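Local coordinates for BtGH115A (Bacteroides thetaiotaomicron, PDB 5BY3), which acts as a family GH115 4-O-methyl-alpha-glucuronidase with specificity for decorated arabinogalactans, at residues 403-408 with 497-502; 492-497 with 737-742; 567-572 with 623-628. All coordinates share one frame; numbering follows the deposited sequence.

Contact 1 (403-408 with 497-502); sequences HLWLST and KPEFMG. With NI (nickel (II) ion), chain C.
One carboxylate oxygen, E499 OE2, takes two successive backbone N-H groups of the loop 403-408. W405 N donates to the anti lone pair of E499 OE2 at 2.9 Å, the bond bent to 136°. L406 N meets E499 OE2 from the syn side at 3.0 Å, 27° out of the carboxylate plane, along a straighter N-H path of 159°. The other oxygen, E499 OE1, accepts from a water at 2.7 Å, and the same water donates to L406 O and accepts from T408 OG1. The E499 chain is bent at chi2, which turns CD out of the extended line of the side chain. The loop 403-408 follows strand 388-393 of the parallel eight-stranded sheet, the TIM-barrel part of the GH115 enzyme, and 497-502 follows helix 476-495. Between the gripped amides and the barrel's nickel ion stands L404, whose backbone O binds the metal at 2.4 Å together with D436 and two waters. Farther out, W405 crosses P498 at about a right angle, CZ3 lying 4.1 Å from P498 CB, while its NE1 bonds to Y561. T408 and K497 lie alongside, pointing opposite ways, T408 OG1 3.5 Å from K497 CE. K497 NZ reaches a second water.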
ATOM      1  N   HIS A 403      -2.066  12.393  -3.121  1.00 36.27           N
ATOM      2  CA  HIS A 403      -0.880  11.793  -3.680  1.00 32.28           C
ATOM      3  C   HIS A 403      -1.295  10.745  -4.682  1.00 32.03           C
ATOM      4  O   HIS A 403      -1.576   9.599  -4.315  1.00 32.83           O
ATOM      5  CB  HIS A 403       0.077  11.249  -2.614  1.00 31.47           C
ATOM      6  CG  HIS A 403      -0.569  10.443  -1.523  1.00 33.50           C
ATOM      7  ND1 HIS A 403      -1.364  11.013  -0.542  1.00 33.78           N
ATOM      8  CD2 HIS A 403      -0.494   9.115  -1.231  1.00 30.81           C
ATOM      9  CE1 HIS A 403      -1.746  10.066   0.304  1.00 34.99           C
ATOM     10  NE2 HIS A 403      -1.261   8.903  -0.110  1.00 30.75           N
ATOM     11  N   LEU A 404      -1.373  11.142  -5.954  1.00 33.41           N
ATOM     12  CA  LEU A 404      -1.873  10.231  -7.009  1.00 37.81           C
ATOM     13  C   LEU A 404      -0.947  10.032  -8.183  1.00 36.79           C
ATOM     14  O   LEU A 404      -1.246   9.220  -9.075  1.00 34.88           O
ATOM     15  CB  LEU A 404      -3.194  10.759  -7.577  1.00 43.50           C
ATOM     16  CG  LEU A 404      -4.442  10.835  -6.711  1.00 44.29           C
ATOM     17  CD1 LEU A 404      -5.531  11.518  -7.507  1.00 46.98           C
ATOM     18  CD2 LEU A 404      -4.859   9.421  -6.359  1.00 45.63           C
ATOM     19  N   TRP A 405       0.151  10.786  -8.232  1.00 34.06           N
ATOM     20  CA  TRP A 405       0.976  10.711  -9.422  1.00 35.55           C
ATOM     21  C   TRP A 405       2.031   9.614  -9.340  1.00 36.52           C
ATOM     22  O   TRP A 405       1.999   8.657 -10.134  1.00 34.02           O
ATOM     23  CB  TRP A 405       1.540  12.055  -9.737  1.00 37.17           C
ATOM     24  CG  TRP A 405       2.571  12.098 -10.809  1.00 41.08           C
ATOM     25  CD1 TRP A 405       2.605  11.390 -11.990  1.00 40.78           C
ATOM     26  CD2 TRP A 405       3.705  12.959 -10.822  1.00 37.44           C
ATOM     27  NE1 TRP A 405       3.704  11.761 -12.724  1.00 39.93           N
ATOM     28  CE2 TRP A 405       4.388  12.732 -12.035  1.00 39.19           C
ATOM     29  CE3 TRP A 405       4.219  13.899  -9.913  1.00 35.83           C
ATOM     30  CZ2 TRP A 405       5.578  13.397 -12.357  1.00 39.08           C
ATOM     31  CZ3 TRP A 405       5.400  14.567 -10.233  1.00 34.44           C
ATOM     32  CH2 TRP A 405       6.075  14.294 -11.439  1.00 34.73           C
ATOM     33  N   LEU A 406       2.925   9.763  -8.362  1.00 33.45           N
ATOM     34  CA  LEU A 406       3.965   8.813  -8.054  1.00 33.28           C
ATOM     35  C   LEU A 406       3.694   8.139  -6.695  1.00 35.36           C
ATOM     36  O   LEU A 406       2.901   8.621  -5.879  1.00 36.25           O
ATOM     37  CB  LEU A 406       5.319   9.526  -8.031  1.00 35.24           C
ATOM     38  CG  LEU A 406       5.717  10.178  -9.371  1.00 40.17           C
ATOM     39  CD1 LEU A 406       6.974  11.036  -9.201  1.00 37.35           C
ATOM     40  CD2 LEU A 406       5.891   9.123 -10.468  1.00 35.22           C
ATOM     41  N   SER A 407       4.347   7.015  -6.496  1.00 32.29           N
ATOM     42  CA  SER A 407       4.165   6.214  -5.355  1.00 33.27           C
ATOM     43  C   SER A 407       5.444   6.287  -4.557  1.00 33.53           C
ATOM     44  O   SER A 407       6.417   5.549  -4.833  1.00 31.28           O
ATOM     45  CB  SER A 407       3.916   4.761  -5.805  1.00 39.06           C
ATOM     46  OG  SER A 407       4.173   3.857  -4.724  1.00 38.20           O
ATOM     47  N   THR A 408       5.434   7.148  -3.543  1.00 27.44           N
ATOM     48  CA  THR A 408       6.619   7.451  -2.870  1.00 27.92           C
ATOM     49  C   THR A 408       6.613   7.183  -1.362  1.00 31.66           C
ATOM     50  O   THR A 408       7.543   7.600  -0.629  1.00 34.83           O
ATOM     51  CB  THR A 408       7.053   8.901  -3.185  1.00 29.75           C
ATOM     52  OG1 THR A 408       6.084   9.848  -2.704  1.00 30.00           O
ATOM     53  CG2 THR A 408       7.308   9.062  -4.677  1.00 31.15           C
ATOM     54  N   LYS A 497       6.585  14.840  -0.373  1.00 40.07           N
ATOM     55  CA  LYS A 497       6.222  14.181  -1.616  1.00 38.96           C
ATOM     56  C   LYS A 497       6.273  15.158  -2.794  1.00 38.72           C
ATOM     57  O   LYS A 497       6.066  16.363  -2.613  1.00 41.39           O
ATOM     58  CB  LYS A 497       4.820  13.619  -1.482  1.00 38.91           C
ATOM     59  CG  LYS A 497       4.725  12.405  -0.569  1.00 40.63           C
ATOM     60  CD  LYS A 497       3.377  11.691  -0.618  1.00 35.32           C
ATOM     61  CE  LYS A 497       3.493  10.171  -0.398  1.00 43.75           C
ATOM     62  NZ  LYS A 497       3.829   9.697   0.983  1.00 41.75           N
ATOM     63  N   PRO A 498       6.555  14.652  -4.002  1.00 38.33           N
ATOM     64  CA  PRO A 498       6.460  15.503  -5.196  1.00 39.81           C
ATOM     65  C   PRO A 498       5.189  16.342  -5.278  1.00 39.54           C
ATOM     66  O   PRO A 498       5.282  17.550  -5.473  1.00 43.48           O
ATOM     67  CB  PRO A 498       6.498  14.499  -6.325  1.00 35.54           C
ATOM     68  CG  PRO A 498       7.452  13.472  -5.795  1.00 36.31           C
ATOM     69  CD  PRO A 498       7.112  13.324  -4.341  1.00 37.81           C
ATOM     70  N   GLU A 499       4.041  15.702  -5.088  1.00 37.27           N
ATOM     71  CA  GLU A 499       2.739  16.324  -5.120  1.00 33.36           C
ATOM     72  C   GLU A 499       2.520  17.361  -4.042  1.00 32.16           C
ATOM     73  O   GLU A 499       1.719  18.243  -4.266  1.00 39.48           O
ATOM     74  CB  GLU A 499       1.634  15.261  -5.039  1.00 36.30           C
ATOM     75  CG  GLU A 499       1.625  14.270  -6.191  1.00 36.20           C
ATOM     76  CD  GLU A 499       2.417  13.011  -5.889  1.00 38.00           C
ATOM     77  OE1 GLU A 499       3.332  13.130  -5.060  1.00 35.42           O
ATOM     78  OE2 GLU A 499       2.149  11.906  -6.485  1.00 40.02           O
ATOM     79  N   PHE A 500       3.233  17.296  -2.906  1.00 32.92           N
ATOM     80  CA  PHE A 500       3.182  18.342  -1.840  1.00 30.47           C
ATOM     81  C   PHE A 500       4.152  19.556  -2.000  1.00 32.62           C
ATOM     82  O   PHE A 500       4.189  20.454  -1.135  1.00 32.72           O
ATOM     83  CB  PHE A 500       3.368  17.762  -0.413  1.00 29.65           C
ATOM     84  CG  PHE A 500       2.589  16.505  -0.112  1.00 28.40           C
ATOM     85  CD1 PHE A 500       1.460  16.119  -0.855  1.00 27.95           C
ATOM     86  CD2 PHE A 500       2.987  15.696   0.983  1.00 29.47           C
ATOM     87  CE1 PHE A 500       0.785  14.912  -0.557  1.00 30.91           C
ATOM     88  CE2 PHE A 500       2.295  14.521   1.314  1.00 27.66           C
ATOM     89  CZ  PHE A 500       1.184  14.119   0.541  1.00 27.25           C
HETATM   90  N   MSE A 501       4.919  19.609  -3.084  1.00 34.68           N
HETATM   91  CA  MSE A 501       6.017  20.600  -3.218  1.00 37.56           C
HETATM   92  C   MSE A 501       5.542  21.987  -3.525  1.00 40.23           C
HETATM   93  O   MSE A 501       6.336  22.924  -3.465  1.00 41.97           O
HETATM   94  CB  MSE A 501       7.043  20.226  -4.291  1.00 38.38           C
HETATM   95  CG  MSE A 501       7.876  19.033  -3.832  1.00 41.84           C
HETATM   96 SE   MSE A 501       8.952  19.479  -2.255  1.00 45.61          SE
HETATM   97  CE  MSE A 501       9.914  21.027  -2.962  1.00 44.17           C
ATOM     98  N   GLY A 502       4.259  22.135  -3.867  1.00 40.44           N
ATOM     99  CA  GLY A 502       3.648  23.448  -4.032  1.00 37.89           C
ATOM    100  C   GLY A 502       3.208  24.102  -2.731  1.00 39.72           C
ATOM    101  O   GLY A 502       2.868  25.303  -2.722  1.00 41.61           O
TER
HETATM  102 NI    NI C 802      -2.133   7.145  -9.807  1.00 63.57          NI
HETATM  103  O   HOH W   1       4.001  10.661  -4.087  1.00 45.04           O
HETATM  104  O   HOH W   2       6.346  10.408   1.055  1.00 34.79           O
HETATM  105  O   HOH W   3      -3.323   8.882 -11.128  1.00 47.76           O
HETATM  106  O   HOH W   4      -1.383   4.775  -9.331  1.00 34.72           O

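Contact 2 (492-497 with 737-742); sequences LAHIRK and LRNQAI
H494 and N739 stack flat against each other, the imidazole and the carboxamide planes only 12° apart. N739 CB sits over one face of the ring as a CH-pi contact, 3.7 Å from the H494 ring centroid and displaced toward the rim. The ring reaches this place with CG anti to the backbone N (chi1 -176°). N739 also binds the backbone of the residue it stacks on: its ND2 donates to H494 O at 2.9 Å, almost straight at 170°, on a carbonyl lone pair and in the plane of the amide. The bond fixes the rotation of the carboxamide, whose OD1 is taken by Y372. At the edge of the ring, in its plane, a water lies 2.8 Å from H494 NE2 and donates to N739 O, so side chain and backbone of N739 are both tied to the histidine. Both partners stand where a helix gives way: H494 lies in the last turn of helix 476-495, in the GH115 family region, and N739 is the residue of positive phi that ends helix 730-738 before strand 741-748 of the C-terminal beta domain. The contact thus joins that domain to the GH115 region of the chain. R496, the first residue beyond its helix, crosses L737 obliquely and lays one guanidinium face over the leucine, with NH1 3.9 Å from L737 CB. A bend at chi2 swings CD aside, while NE is bonded to F500 O. Beside this pair a second water accepts from K497 N at 3.0 Å and lies within hydrogen-bonding distance of L737 O. R738 folds along its own segment, its NE donating to Q740 O and its guanidinium face covered by I742 CD1.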
ATOM      1  N   LEU A 492      13.632  11.429   0.766  1.00 35.61           N
ATOM      2  CA  LEU A 492      13.353  12.795   0.393  1.00 32.18           C
ATOM      3  C   LEU A 492      11.849  13.031   0.105  1.00 34.00           C
ATOM      4  O   LEU A 492      11.338  14.150   0.347  1.00 31.48           O
ATOM      5  CB  LEU A 492      14.209  13.190  -0.797  1.00 30.39           C
ATOM      6  CG  LEU A 492      15.728  13.348  -0.619  1.00 32.67           C
ATOM      7  CD1 LEU A 492      16.352  13.108  -1.970  1.00 33.51           C
ATOM      8  CD2 LEU A 492      16.194  14.704  -0.074  1.00 30.89           C
ATOM      9  N   ALA A 493      11.172  11.991  -0.409  1.00 31.17           N
ATOM     10  CA  ALA A 493       9.716  12.000  -0.621  1.00 32.01           C
ATOM     11  C   ALA A 493       8.962  11.992   0.721  1.00 34.63           C
ATOM     12  O   ALA A 493       7.944  12.649   0.835  1.00 35.78           O
ATOM     13  CB  ALA A 493       9.281  10.845  -1.469  1.00 30.46           C
ATOM     14  N   HIS A 494       9.507  11.321   1.738  1.00 34.46           N
ATOM     15  CA  HIS A 494       8.953  11.292   3.095  1.00 33.85           C
ATOM     16  C   HIS A 494       8.973  12.709   3.660  1.00 35.20           C
ATOM     17  O   HIS A 494       8.036  13.156   4.323  1.00 38.72           O
ATOM     18  CB  HIS A 494       9.805  10.337   3.939  1.00 34.80           C
ATOM     19  CG  HIS A 494       9.322  10.108   5.341  1.00 36.33           C
ATOM     20  ND1 HIS A 494       8.339   9.189   5.651  1.00 36.73           N
ATOM     21  CD2 HIS A 494       9.754  10.607   6.530  1.00 38.92           C
ATOM     22  CE1 HIS A 494       8.160   9.163   6.967  1.00 35.97           C
ATOM     23  NE2 HIS A 494       9.014  10.002   7.527  1.00 33.77           N
ATOM     24  N   ILE A 495      10.039  13.427   3.368  1.00 36.64           N
ATOM     25  CA  ILE A 495      10.202  14.799   3.811  1.00 34.71           C
ATOM     26  C   ILE A 495       9.142  15.686   3.160  1.00 36.29           C
ATOM     27  O   ILE A 495       8.537  16.531   3.801  1.00 40.07           O
ATOM     28  CB  ILE A 495      11.653  15.252   3.537  1.00 33.18           C
ATOM     29  CG1 ILE A 495      12.566  14.516   4.555  1.00 34.78           C
ATOM     30  CG2 ILE A 495      11.819  16.766   3.646  1.00 31.28           C
ATOM     31  CD1 ILE A 495      14.059  14.676   4.388  1.00 29.35           C
ATOM     32  N   ARG A 496       8.900  15.453   1.884  1.00 40.51           N
ATOM     33  CA  ARG A 496       7.866  16.139   1.166  1.00 39.30           C
ATOM     34  C   ARG A 496       7.748  15.433  -0.159  1.00 38.94           C
ATOM     35  O   ARG A 496       8.703  15.368  -0.930  1.00 38.56           O
ATOM     36  CB  ARG A 496       8.233  17.591   0.968  1.00 39.58           C
ATOM     37  CG  ARG A 496       7.023  18.422   0.629  1.00 47.50           C
ATOM     38  CD  ARG A 496       6.466  19.090   1.871  1.00 55.07           C
ATOM     39  NE  ARG A 496       5.246  19.833   1.539  1.00 59.32           N
ATOM     40  CZ  ARG A 496       4.483  20.479   2.421  1.00 53.91           C
ATOM     41  NH1 ARG A 496       4.807  20.473   3.716  1.00 43.60           N
ATOM     42  NH2 ARG A 496       3.383  21.101   1.996  1.00 45.14           N
ATOM     43  N   LYS A 497       6.585  14.840  -0.373  1.00 40.07           N
ATOM     44  CA  LYS A 497       6.222  14.181  -1.616  1.00 38.96           C
ATOM     45  C   LYS A 497       6.273  15.158  -2.794  1.00 38.72           C
ATOM     46  O   LYS A 497       6.066  16.363  -2.613  1.00 41.39           O
ATOM     47  CB  LYS A 497       4.820  13.619  -1.482  1.00 38.91           C
ATOM     48  CG  LYS A 497       4.725  12.405  -0.569  1.00 40.63           C
ATOM     49  CD  LYS A 497       3.377  11.691  -0.618  1.00 35.32           C
ATOM     50  CE  LYS A 497       3.493  10.171  -0.398  1.00 43.75           C
ATOM     51  NZ  LYS A 497       3.829   9.697   0.983  1.00 41.75           N
ATOM     52  N   LEU A 737       1.543  15.931   5.782  1.00 39.42           N
ATOM     53  CA  LEU A 737       2.254  16.516   4.659  1.00 40.11           C
ATOM     54  C   LEU A 737       3.789  16.414   4.818  1.00 41.83           C
ATOM     55  O   LEU A 737       4.499  16.211   3.825  1.00 41.09           O
ATOM     56  CB  LEU A 737       1.858  17.996   4.472  1.00 37.52           C
ATOM     57  CG  LEU A 737       0.531  18.364   3.769  1.00 42.73           C
ATOM     58  CD1 LEU A 737       0.189  19.864   3.820  1.00 39.36           C
ATOM     59  CD2 LEU A 737       0.431  17.880   2.323  1.00 38.73           C
ATOM     60  N   ARG A 738       4.276  16.584   6.052  1.00 34.93           N
ATOM     61  CA  ARG A 738       5.702  16.649   6.351  1.00 36.78           C
ATOM     62  C   ARG A 738       6.213  15.368   7.024  1.00 35.31           C
ATOM     63  O   ARG A 738       7.405  15.230   7.290  1.00 32.79           O
ATOM     64  CB  ARG A 738       6.029  17.891   7.220  1.00 34.52           C
ATOM     65  CG  ARG A 738       5.504  17.784   8.624  1.00 36.29           C
ATOM     66  CD  ARG A 738       5.493  19.097   9.355  1.00 33.91           C
ATOM     67  NE  ARG A 738       4.737  18.853  10.551  1.00 37.04           N
ATOM     68  CZ  ARG A 738       4.095  19.776  11.270  1.00 38.72           C
ATOM     69  NH1 ARG A 738       4.134  21.071  10.933  1.00 33.38           N
ATOM     70  NH2 ARG A 738       3.410  19.373  12.332  1.00 30.67           N
ATOM     71  N   ASN A 739       5.288  14.448   7.295  1.00 37.39           N
ATOM     72  CA  ASN A 739       5.535  13.241   8.079  1.00 38.94           C
ATOM     73  C   ASN A 739       6.334  13.504   9.377  1.00 41.48           C
ATOM     74  O   ASN A 739       7.203  12.722   9.753  1.00 44.41           O
ATOM     75  CB  ASN A 739       6.194  12.165   7.218  1.00 33.87           C
ATOM     76  CG  ASN A 739       5.241  11.584   6.215  1.00 36.87           C
ATOM     77  OD1 ASN A 739       4.244  10.918   6.566  1.00 34.64           O
ATOM     78  ND2 ASN A 739       5.504  11.867   4.948  1.00 35.50           N
ATOM     79  N   GLN A 740       6.042  14.605  10.051  1.00 37.55           N
ATOM     80  CA  GLN A 740       6.498  14.755  11.433  1.00 43.31           C
ATOM     81  C   GLN A 740       5.460  15.489  12.248  1.00 46.33           C
ATOM     82  O   GLN A 740       4.936  16.534  11.793  1.00 46.41           O
ATOM     83  CB  GLN A 740       7.804  15.555  11.539  1.00 39.80           C
ATOM     84  CG  GLN A 740       9.026  14.949  10.889  1.00 36.43           C
ATOM     85  CD  GLN A 740      10.270  15.729  11.171  1.00 36.11           C
ATOM     86  OE1 GLN A 740      10.275  16.950  11.103  1.00 43.92           O
ATOM     87  NE2 GLN A 740      11.333  15.032  11.510  1.00 33.03           N
ATOM     88  N   ALA A 741       5.181  14.951  13.443  1.00 44.67           N
ATOM     89  CA  ALA A 741       4.630  15.754  14.550  1.00 39.90           C
ATOM     90  C   ALA A 741       5.781  16.568  15.098  1.00 43.20           C
ATOM     91  O   ALA A 741       6.935  16.122  15.055  1.00 46.33           O
ATOM     92  CB  ALA A 741       4.033  14.890  15.642  1.00 36.37           C
ATOM     93  N   ILE A 742       5.462  17.768  15.582  1.00 41.19           N
ATOM     94  CA  ILE A 742       6.439  18.756  15.965  1.00 38.50           C
ATOM     95  C   ILE A 742       6.013  19.347  17.305  1.00 43.81           C
ATOM     96  O   ILE A 742       4.901  19.885  17.410  1.00 46.94           O
ATOM     97  CB  ILE A 742       6.543  19.916  14.954  1.00 36.93           C
ATOM     98  CG1 ILE A 742       7.047  19.439  13.579  1.00 39.94           C
ATOM     99  CG2 ILE A 742       7.413  21.062  15.529  1.00 32.87           C
ATOM    100  CD1 ILE A 742       7.302  20.575  12.565  1.00 40.64           C
TER
HETATM  101  O   HOH W   5       9.363  11.171  10.066  1.00 43.47           O
HETATM  102  O   HOH W   6       5.553  14.206   2.334  1.00 31.94           O

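Contact 3 (567-572 with 623-628); sequences TQMNRK and PVFNRV
K572 drives its ammonium group into the turn at 623-628, where NZ donates to two backbone carbonyls: V624 O at 2.8 Å and N626 O at 2.9 Å. The first bond arrives in the carbonyl plane on a lone pair. At N626 O the donor stands above the carbonyl plane, 38° out of it. The lysine chain leaves the helix extended as far as CD and then kinks at chi3 (82°), which brings CE round toward the turn, K572 CE lying 3.4 Å from N626 O. K572 belongs to the long helix 552-580; the facing chain is a short 3-10 turn with the loop behind it, on the way from helix 587-603 to the C-terminal beta domain. Within that turn N626 N is satisfied by P623 O, and the backbone O of K572 accepts from S589 OG. An alanine at K572 would probably leave V624 O and N626 O without the donor they share, and the turn less firmly held to the helix. Apolar packing lies alongside: selenomethionine M569 brings CE to the edge of the F625 ring, 4.2 Å from F625 CD1, and V628 CG2 lies 4.2 Å from K572 CE.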
ATOM      1  N   THR A 567      12.754  14.379  -9.304  1.00 42.26           N
ATOM      2  CA  THR A 567      13.813  15.385  -9.386  1.00 39.82           C
ATOM      3  C   THR A 567      13.281  16.661 -10.065  1.00 41.17           C
ATOM      4  O   THR A 567      13.474  17.792  -9.576  1.00 35.52           O
ATOM      5  CB  THR A 567      15.009  14.850 -10.189  1.00 46.89           C
ATOM      6  OG1 THR A 567      15.528  13.666  -9.552  1.00 43.90           O
ATOM      7  CG2 THR A 567      16.135  15.959 -10.352  1.00 43.27           C
ATOM      8  N   GLN A 568      12.583  16.444 -11.178  1.00 38.81           N
ATOM      9  CA  GLN A 568      12.127  17.513 -12.037  1.00 40.75           C
ATOM     10  C   GLN A 568      10.964  18.296 -11.432  1.00 44.19           C
ATOM     11  O   GLN A 568      10.780  19.498 -11.750  1.00 44.06           O
ATOM     12  CB  GLN A 568      11.790  16.965 -13.444  1.00 43.11           C
ATOM     13  CG  GLN A 568      12.999  16.507 -14.267  1.00 41.96           C
ATOM     14  CD  GLN A 568      14.075  17.583 -14.384  1.00 43.95           C
ATOM     15  OE1 GLN A 568      13.801  18.724 -14.768  1.00 44.82           O
ATOM     16  NE2 GLN A 568      15.293  17.236 -14.007  1.00 44.17           N
HETATM   17  N   MSE A 569      10.192  17.619 -10.566  1.00 41.70           N
HETATM   18  CA  MSE A 569       9.149  18.273  -9.763  1.00 40.86           C
HETATM   19  C   MSE A 569       9.789  19.150  -8.738  1.00 42.29           C
HETATM   20  O   MSE A 569       9.368  20.297  -8.549  1.00 45.44           O
HETATM   21  CB  MSE A 569       8.230  17.240  -9.083  1.00 42.42           C
HETATM   22  CG  MSE A 569       6.903  17.771  -8.514  1.00 42.02           C
HETATM   23 SE   MSE A 569       5.656  18.577  -9.836  1.00 41.82          SE
HETATM   24  CE  MSE A 569       5.101  17.358 -11.268  1.00 61.78           C
ATOM     25  N   ASN A 570      10.812  18.639  -8.050  1.00 42.06           N
ATOM     26  CA  ASN A 570      11.501  19.475  -7.070  1.00 40.61           C
ATOM     27  C   ASN A 570      12.166  20.670  -7.743  1.00 40.36           C
ATOM     28  O   ASN A 570      12.022  21.799  -7.298  1.00 44.76           O
ATOM     29  CB  ASN A 570      12.409  18.644  -6.176  1.00 36.32           C
ATOM     30  CG  ASN A 570      11.629  17.952  -5.069  1.00 40.75           C
ATOM     31  OD1 ASN A 570      11.742  18.327  -3.900  1.00 40.00           O
ATOM     32  ND2 ASN A 570      10.803  16.937  -5.432  1.00 39.98           N
ATOM     33  N   ARG A 571      12.822  20.423  -8.864  1.00 42.88           N
ATOM     34  CA  ARG A 571      13.372  21.503  -9.702  1.00 44.33           C
ATOM     35  C   ARG A 571      12.342  22.549 -10.080  1.00 39.72           C
ATOM     36  O   ARG A 571      12.594  23.728  -9.907  1.00 37.65           O
ATOM     37  CB  ARG A 571      14.026  20.927 -10.961  1.00 45.74           C
ATOM     38  CG  ARG A 571      15.303  20.158 -10.657  1.00 47.20           C
ATOM     39  CD  ARG A 571      16.255  20.169 -11.834  1.00 51.49           C
ATOM     40  NE  ARG A 571      17.521  19.544 -11.471  1.00 53.70           N
ATOM     41  CZ  ARG A 571      18.357  18.958 -12.326  1.00 52.03           C
ATOM     42  NH1 ARG A 571      18.079  18.879 -13.624  1.00 49.35           N
ATOM     43  NH2 ARG A 571      19.460  18.414 -11.858  1.00 44.23           N
ATOM     44  N   LYS A 572      11.184  22.110 -10.581  1.00 39.95           N
ATOM     45  CA  LYS A 572      10.163  23.027 -11.086  1.00 39.51           C
ATOM     46  C   LYS A 572       9.697  23.964  -9.990  1.00 44.29           C
ATOM     47  O   LYS A 572       9.596  25.199 -10.190  1.00 45.50           O
ATOM     48  CB  LYS A 572       8.952  22.270 -11.660  1.00 40.98           C
ATOM     49  CG  LYS A 572       7.863  23.167 -12.308  1.00 36.47           C
ATOM     50  CD  LYS A 572       6.591  22.380 -12.615  1.00 37.98           C
ATOM     51  CE  LYS A 572       5.680  22.212 -11.388  1.00 35.84           C
ATOM     52  NZ  LYS A 572       4.429  21.491 -11.735  1.00 36.57           N
ATOM     53  N   PRO A 623      -3.518  22.387  -9.227  1.00 48.00           N
ATOM     54  CA  PRO A 623      -2.654  23.527  -9.588  1.00 49.81           C
ATOM     55  C   PRO A 623      -1.153  23.187  -9.521  1.00 51.06           C
ATOM     56  O   PRO A 623      -0.385  23.534 -10.454  1.00 47.41           O
ATOM     57  CB  PRO A 623      -3.026  24.593  -8.540  1.00 47.85           C
ATOM     58  CG  PRO A 623      -4.401  24.255  -8.148  1.00 47.58           C
ATOM     59  CD  PRO A 623      -4.455  22.751  -8.147  1.00 44.58           C
ATOM     60  N   VAL A 624      -0.760  22.472  -8.454  1.00 44.95           N
ATOM     61  CA  VAL A 624       0.624  22.039  -8.276  1.00 40.84           C
ATOM     62  C   VAL A 624       1.264  21.414  -9.552  1.00 40.83           C
ATOM     63  O   VAL A 624       2.489  21.561  -9.719  1.00 39.68           O
ATOM     64  CB  VAL A 624       0.779  21.140  -7.011  1.00 41.04           C
ATOM     65  CG1 VAL A 624       0.237  19.738  -7.236  1.00 39.20           C
ATOM     66  CG2 VAL A 624       2.224  21.046  -6.547  1.00 39.18           C
ATOM     67  N   PHE A 625       0.473  20.762 -10.433  1.00 33.49           N
ATOM     68  CA  PHE A 625       1.039  20.084 -11.615  1.00 38.74           C
ATOM     69  C   PHE A 625       1.231  20.987 -12.840  1.00 42.16           C
ATOM     70  O   PHE A 625       1.749  20.540 -13.874  1.00 43.82           O
ATOM     71  CB  PHE A 625       0.205  18.846 -12.034  1.00 42.19           C
ATOM     72  CG  PHE A 625      -0.017  17.846 -10.934  1.00 46.19           C
ATOM     73  CD1 PHE A 625       1.046  17.069 -10.427  1.00 49.69           C
ATOM     74  CD2 PHE A 625      -1.269  17.682 -10.375  1.00 43.72           C
ATOM     75  CE1 PHE A 625       0.851  16.160  -9.395  1.00 47.30           C
ATOM     76  CE2 PHE A 625      -1.470  16.753  -9.339  1.00 45.88           C
ATOM     77  CZ  PHE A 625      -0.419  15.992  -8.861  1.00 46.45           C
ATOM     78  N   ASN A 626       0.784  22.233 -12.748  1.00 43.87           N
ATOM     79  CA  ASN A 626       0.885  23.177 -13.867  1.00 49.08           C
ATOM     80  C   ASN A 626       2.283  23.798 -13.979  1.00 50.02           C
ATOM     81  O   ASN A 626       3.082  23.677 -13.051  1.00 41.50           O
ATOM     82  CB  ASN A 626      -0.126  24.314 -13.665  1.00 49.64           C
ATOM     83  CG  ASN A 626      -1.564  23.866 -13.808  1.00 51.11           C
ATOM     84  OD1 ASN A 626      -2.448  24.432 -13.165  1.00 49.06           O
ATOM     85  ND2 ASN A 626      -1.811  22.862 -14.657  1.00 48.24           N
ATOM     86  N   ARG A 627       2.577  24.516 -15.079  1.00 52.53           N
ATOM     87  CA  ARG A 627       3.740  25.430 -15.026  1.00 46.54           C
ATOM     88  C   ARG A 627       3.397  26.416 -13.946  1.00 45.53           C
ATOM     89  O   ARG A 627       2.224  26.725 -13.731  1.00 40.19           O
ATOM     90  CB  ARG A 627       3.987  26.201 -16.295  1.00 44.45           C
ATOM     91  CG  ARG A 627       4.622  25.435 -17.410  1.00 49.65           C
ATOM     92  CD  ARG A 627       4.518  26.233 -18.720  1.00 49.49           C
ATOM     93  NE  ARG A 627       5.047  25.417 -19.813  1.00 45.14           N
ATOM     94  CZ  ARG A 627       4.319  24.664 -20.643  1.00 49.80           C
ATOM     95  NH1 ARG A 627       2.978  24.597 -20.558  1.00 44.58           N
ATOM     96  NH2 ARG A 627       4.953  23.946 -21.565  1.00 51.02           N
ATOM     97  N   VAL A 628       4.425  26.914 -13.277  1.00 45.82           N
ATOM     98  CA  VAL A 628       4.222  27.816 -12.161  1.00 51.80           C
ATOM     99  C   VAL A 628       3.928  29.259 -12.623  1.00 54.81           C
ATOM    100  O   VAL A 628       4.666  29.838 -13.448  1.00 55.10           O
ATOM    101  CB  VAL A 628       5.422  27.761 -11.190  1.00 47.07           C
ATOM    102  CG1 VAL A 628       5.241  28.749 -10.061  1.00 52.33           C
ATOM    103  CG2 VAL A 628       5.555  26.371 -10.608  1.00 45.24           C
TER

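Overall arrangement
All three contacts are buried, but contact 3 lies farthest out, its centre about 25 Å from the chain centre against about 15 and 17 Å for contacts 1 and 2. Contacts 1 and 2 share K497, so the segment after helix 476-495 faces the barrel loop with one part and the C-terminal domain with another. Contact 3 joins contact 1 where helix 552-580 packs against W405 and P498; contacts 2 and 3 do not touch. In contact 1 a carboxylate accepts hydrogen bonds from backbone amides next to the nickel site, in contact 3 an ammonium donates to backbone carbonyls, and contact 2, between domains, relies on amide bonding, stacking, water and a guanidinium packed on a leucine.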